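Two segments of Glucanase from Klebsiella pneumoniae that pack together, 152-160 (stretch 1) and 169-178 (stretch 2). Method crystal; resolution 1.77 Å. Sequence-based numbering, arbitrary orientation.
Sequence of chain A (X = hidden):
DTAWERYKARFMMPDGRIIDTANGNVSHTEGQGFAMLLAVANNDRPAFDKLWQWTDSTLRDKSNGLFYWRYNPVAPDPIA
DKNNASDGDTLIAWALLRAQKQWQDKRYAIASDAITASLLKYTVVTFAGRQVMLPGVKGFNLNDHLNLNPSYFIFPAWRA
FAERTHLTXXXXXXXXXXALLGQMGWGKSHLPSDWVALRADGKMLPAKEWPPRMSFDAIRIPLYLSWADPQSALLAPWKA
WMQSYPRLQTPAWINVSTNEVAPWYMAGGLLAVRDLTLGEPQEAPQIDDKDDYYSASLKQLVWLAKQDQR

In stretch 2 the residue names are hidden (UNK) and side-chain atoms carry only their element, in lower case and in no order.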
# COMPACT_ATOMS: atom_id res chain seq x y z
N TYR A 152 -1.60 -3.01 4.53
CA TYR A 152 -2.09 -1.65 4.77
C TYR A 152 -1.37 -0.97 5.94
O TYR A 152 -1.68 0.18 6.26
CB TYR A 152 -3.60 -1.64 5.07
CG TYR A 152 -4.54 -2.09 3.96
CD1 TYR A 152 -4.09 -2.84 2.88
CD2 TYR A 152 -5.89 -1.76 4.01
CE1 TYR A 152 -4.96 -3.26 1.87
CE2 TYR A 152 -6.77 -2.17 3.01
CZ TYR A 152 -6.30 -2.92 1.95
OH TYR A 152 -7.15 -3.34 0.95
N PHE A 153 -0.42 -1.65 6.58
CA PHE A 153 0.42 -1.02 7.62
C PHE A 153 1.55 -0.28 6.91
O PHE A 153 2.69 -0.76 6.82
CB PHE A 153 1.00 -2.03 8.60
CG PHE A 153 0.00 -2.90 9.34
CD1 PHE A 153 -1.37 -2.71 9.25
CD2 PHE A 153 0.48 -3.94 10.14
CE1 PHE A 153 -2.25 -3.55 9.94
CE2 PHE A 153 -0.40 -4.77 10.84
CZ PHE A 153 -1.76 -4.58 10.73
N ILE A 154 1.26 0.92 6.42
CA ILE A 154 2.21 1.64 5.54
C ILE A 154 3.16 2.40 6.46
O ILE A 154 3.05 3.62 6.68
CB ILE A 154 1.50 2.52 4.52
CG1 ILE A 154 0.48 1.66 3.76
CG2 ILE A 154 2.54 3.10 3.54
CD1 ILE A 154 -0.28 2.40 2.66
N PHE A 155 4.15 1.68 6.98
CA PHE A 155 5.06 2.23 7.98
C PHE A 155 5.73 3.54 7.57
O PHE A 155 5.79 4.45 8.41
CB PHE A 155 6.12 1.18 8.33
CG PHE A 155 5.54 -0.11 8.83
CD1 PHE A 155 4.89 -0.16 10.06
CD2 PHE A 155 5.61 -1.26 8.06
CE1 PHE A 155 4.34 -1.36 10.53
CE2 PHE A 155 5.05 -2.46 8.52
CZ PHE A 155 4.43 -2.50 9.75
N PRO A 156 6.23 3.73 6.34
CA PRO A 156 6.89 5.02 6.05
C PRO A 156 5.92 6.19 6.02
O PRO A 156 6.30 7.32 6.36
CB PRO A 156 7.55 4.77 4.68
CG PRO A 156 6.70 3.69 4.05
CD PRO A 156 6.34 2.79 5.21
N ALA A 157 4.67 5.95 5.61
CA ALA A 157 3.66 7.00 5.70
C ALA A 157 3.35 7.35 7.14
O ALA A 157 3.25 8.53 7.49
CB ALA A 157 2.39 6.55 4.98
N TRP A 158 3.19 6.34 8.01
CA TRP A 158 2.87 6.61 9.40
C TRP A 158 3.97 7.42 10.08
O TRP A 158 3.69 8.31 10.90
CB TRP A 158 2.66 5.30 10.15
CG TRP A 158 1.47 4.52 9.67
CD1 TRP A 158 0.58 4.88 8.70
CD2 TRP A 158 1.04 3.24 10.15
NE1 TRP A 158 -0.38 3.90 8.55
CE2 TRP A 158 -0.11 2.88 9.43
CE3 TRP A 158 1.53 2.36 11.13
CZ2 TRP A 158 -0.80 1.69 9.65
CZ3 TRP A 158 0.85 1.17 11.35
CH2 TRP A 158 -0.30 0.84 10.62
N ARG A 159 5.24 7.13 9.75
CA ARG A 159 6.33 7.91 10.33
C ARG A 159 6.26 9.36 9.86
O ARG A 159 6.42 10.28 10.66
CB ARG A 159 7.68 7.27 9.96
CG ARG A 159 8.90 8.01 10.50
CD ARG A 159 10.02 8.09 9.48
NE ARG A 159 9.47 8.12 8.09
CZ ARG A 159 9.41 9.20 7.34
NH1 ARG A 159 9.86 10.34 7.82
NH2 ARG A 159 8.92 9.12 6.12
N ALA A 160 5.96 9.57 8.57
CA ALA A 160 5.80 10.93 8.06
C ALA A 160 4.64 11.65 8.75
O ALA A 160 4.76 12.83 9.10
CB ALA A 160 5.57 10.91 6.55
N UNK A 169 -0.11 9.39 18.76
CA UNK A 169 -1.03 8.38 18.25
C UNK A 169 -0.44 7.63 17.06
O UNK A 169 -0.60 6.41 16.93
c UNK A 169 -2.37 9.02 17.87
N UNK A 170 0.23 8.35 16.15
CA UNK A 170 0.81 7.69 14.99
C UNK A 170 2.01 6.83 15.39
O UNK A 170 2.22 5.75 14.83
c UNK A 170 1.22 8.71 13.92
c UNK A 170 -1.73 6.72 10.88
c UNK A 170 -1.79 9.33 11.75
c UNK A 170 -0.78 8.46 12.24
c UNK A 170 -0.76 7.13 11.80
c UNK A 170 0.04 9.22 13.13
c UNK A 170 -2.72 7.60 10.43
c UNK A 170 -0.49 10.49 13.17
n UNK A 170 -1.59 10.56 12.33
c UNK A 170 -2.76 8.91 10.84
N UNK A 171 2.79 7.30 16.36
CA UNK A 171 3.92 6.51 16.84
C UNK A 171 3.43 5.23 17.51
O UNK A 171 4.02 4.16 17.32
c UNK A 171 6.89 8.62 17.98
n UNK A 171 7.78 9.58 17.36
c UNK A 171 4.78 7.33 17.79
c UNK A 171 5.71 8.28 17.09
n UNK A 171 9.53 11.07 17.36
c UNK A 171 8.77 10.20 18.00
n UNK A 171 8.99 9.95 19.28
N UNK A 172 2.36 5.33 18.31
CA UNK A 172 1.80 4.13 18.92
C UNK A 172 1.28 3.16 17.87
O UNK A 172 1.48 1.95 17.98
c UNK A 172 -0.12 3.29 20.34
c UNK A 172 0.69 4.52 19.89
o UNK A 172 1.27 5.16 21.04
N UNK A 173 0.60 3.68 16.84
CA UNK A 173 0.11 2.81 15.78
C UNK A 173 1.27 2.10 15.09
O UNK A 173 1.20 0.90 14.80
c UNK A 173 -1.99 3.56 12.56
c UNK A 173 -0.71 3.61 14.76
c UNK A 173 -1.56 2.76 13.79
c UNK A 173 -2.77 2.14 14.52
N UNK A 174 2.36 2.83 14.84
CA UNK A 174 3.52 2.20 14.23
C UNK A 174 4.12 1.14 15.14
O UNK A 174 4.45 0.03 14.69
o UNK A 174 7.24 2.84 11.53
c UNK A 174 5.88 2.63 13.46
c UNK A 174 4.56 3.25 13.87
n UNK A 174 6.47 4.74 12.46
c UNK A 174 6.58 3.42 12.40
N UNK A 175 4.27 1.45 16.44
CA UNK A 175 4.79 0.47 17.39
C UNK A 175 3.92 -0.78 17.42
O UNK A 175 4.42 -1.91 17.39
o UNK A 175 5.85 2.11 18.81
c UNK A 175 4.84 1.09 18.78
c UNK A 175 5.15 0.03 19.82
N UNK A 176 2.60 -0.59 17.49
CA UNK A 176 1.69 -1.72 17.59
C UNK A 176 1.65 -2.51 16.28
O UNK A 176 1.49 -3.74 16.30
o UNK A 176 1.12 -1.21 20.23
c UNK A 176 0.20 -0.85 19.47
c UNK A 176 0.30 -1.22 17.97
o UNK A 176 -0.81 -0.22 19.88
N UNK A 177 1.77 -1.82 15.14
CA UNK A 177 1.69 -2.51 13.86
C UNK A 177 2.93 -3.34 13.58
O UNK A 177 2.85 -4.46 13.07
N UNK A 178 4.10 -2.81 13.93
CA UNK A 178 5.31 -3.62 13.86
C UNK A 178 5.22 -4.82 14.81
O UNK A 178 5.57 -5.94 14.43
c UNK A 178 6.76 -1.70 13.12
c UNK A 178 8.07 -0.97 13.30
c UNK A 178 6.53 -2.76 14.17
n UNK A 178 8.16 0.23 12.74
o UNK A 178 8.99 -1.48 13.94
O HOH W 1 4.92 6.53 13.35

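Position 169 carries a single side-chain carbon, which is out of reach of stretch 1. One carbon and nothing beyond it is Ala-169.

At position 170 one carbon leads into fused five- and six-membered rings holding eight carbons and one nitrogen, an indole. The CA-to-CB bond points toward stretch 1, and a carbon of the six-membered ring lies over one face of the Trp-158 ring. This is Trp-170, and the closest pair is its CZ3 with CD1 of Trp-158, 3.7 Å apart. The Trp-158 five-membered ring and the Trp-170 six-membered ring have centroids 5.1 Å apart and planes at 42°, an oblique pairing.

Position 171 shows three carbons, a nitrogen, and then a carbon bearing two more nitrogens: a guanidinium, hence Arg-171. Its CA-to-CB bond points away from stretch 1, and the side chain makes no contact there.

The side chain at position 172 is a carbon carrying one oxygen and one carbon. Three atoms branched in this way give Thr-172, which is out of reach of the partner.

Four carbons forked at the second mark position 173. One terminal carbon sits 3.5 Å from the centroid of the Trp-158 six-membered ring and only 7° off the ring normal. The fork after the second carbon identifies Leu-173; the methyl is CD2, and its placement makes a CH-pi contact over the face.

Position 174 has three carbons, the third carrying one oxygen and one nitrogen, a carboxamide. Its CA-to-CB bond points sideways, but the end of the chain comes nearer to stretch 1: the oxygen lies 3.8 Å from CB of Phe-155, and the nitrogen lies 3.8 Å from CB of Arg-159. The backbone is close too, with CA 3.7 Å from CE3 of Trp-158, at the ring edge. This is Gln-174, the oxygen being OE1 and the nitrogen NE2.

At position 175 a carbon again carries one oxygen and one carbon, giving Thr-175; its CA-to-CB bond points away, and it is exposed.

Two carbons, the second with two oxygens, form a carboxylate at position 176. This is Asp-176, whose end leads away to hydrogen bonds elsewhere in the structure.

Position 177 has no side-chain atoms, so it is Gly-177. An ideal CB would lie 3.1 Å from CZ3 of Trp-158, a tight fit; CE1 of Phe-155 instead approaches the backbone C of Gly-177 to 3.9 Å.

At position 178 three carbons, the third carrying one oxygen and one nitrogen, end in a carboxamide, and a chain carbon lies 3.6 Å from CE1 of Phe-155. The three-carbon length makes it glutamine rather than asparagine: Gln-178. The touching carbon is CG, and NE2 donates a weak hydrogen bond to OE1 of Gln-174 at 3.0 Å.

The two helices run nearly antiparallel, at 156°, with axes 9.1 Å apart at closest approach. No direct hydrogen bond joins the stretches. Trp-158 fills the centre, meeting Trp-170 and Leu-173 over one face, while water 1 accepts from Gln-174 NE2 at 2.5 Å and donates weakly to Trp-158 O at 3.3 Å and Trp-170 O at 3.2 Å.

Stretch 2, residues 169-178: AWRTLQTDGQ
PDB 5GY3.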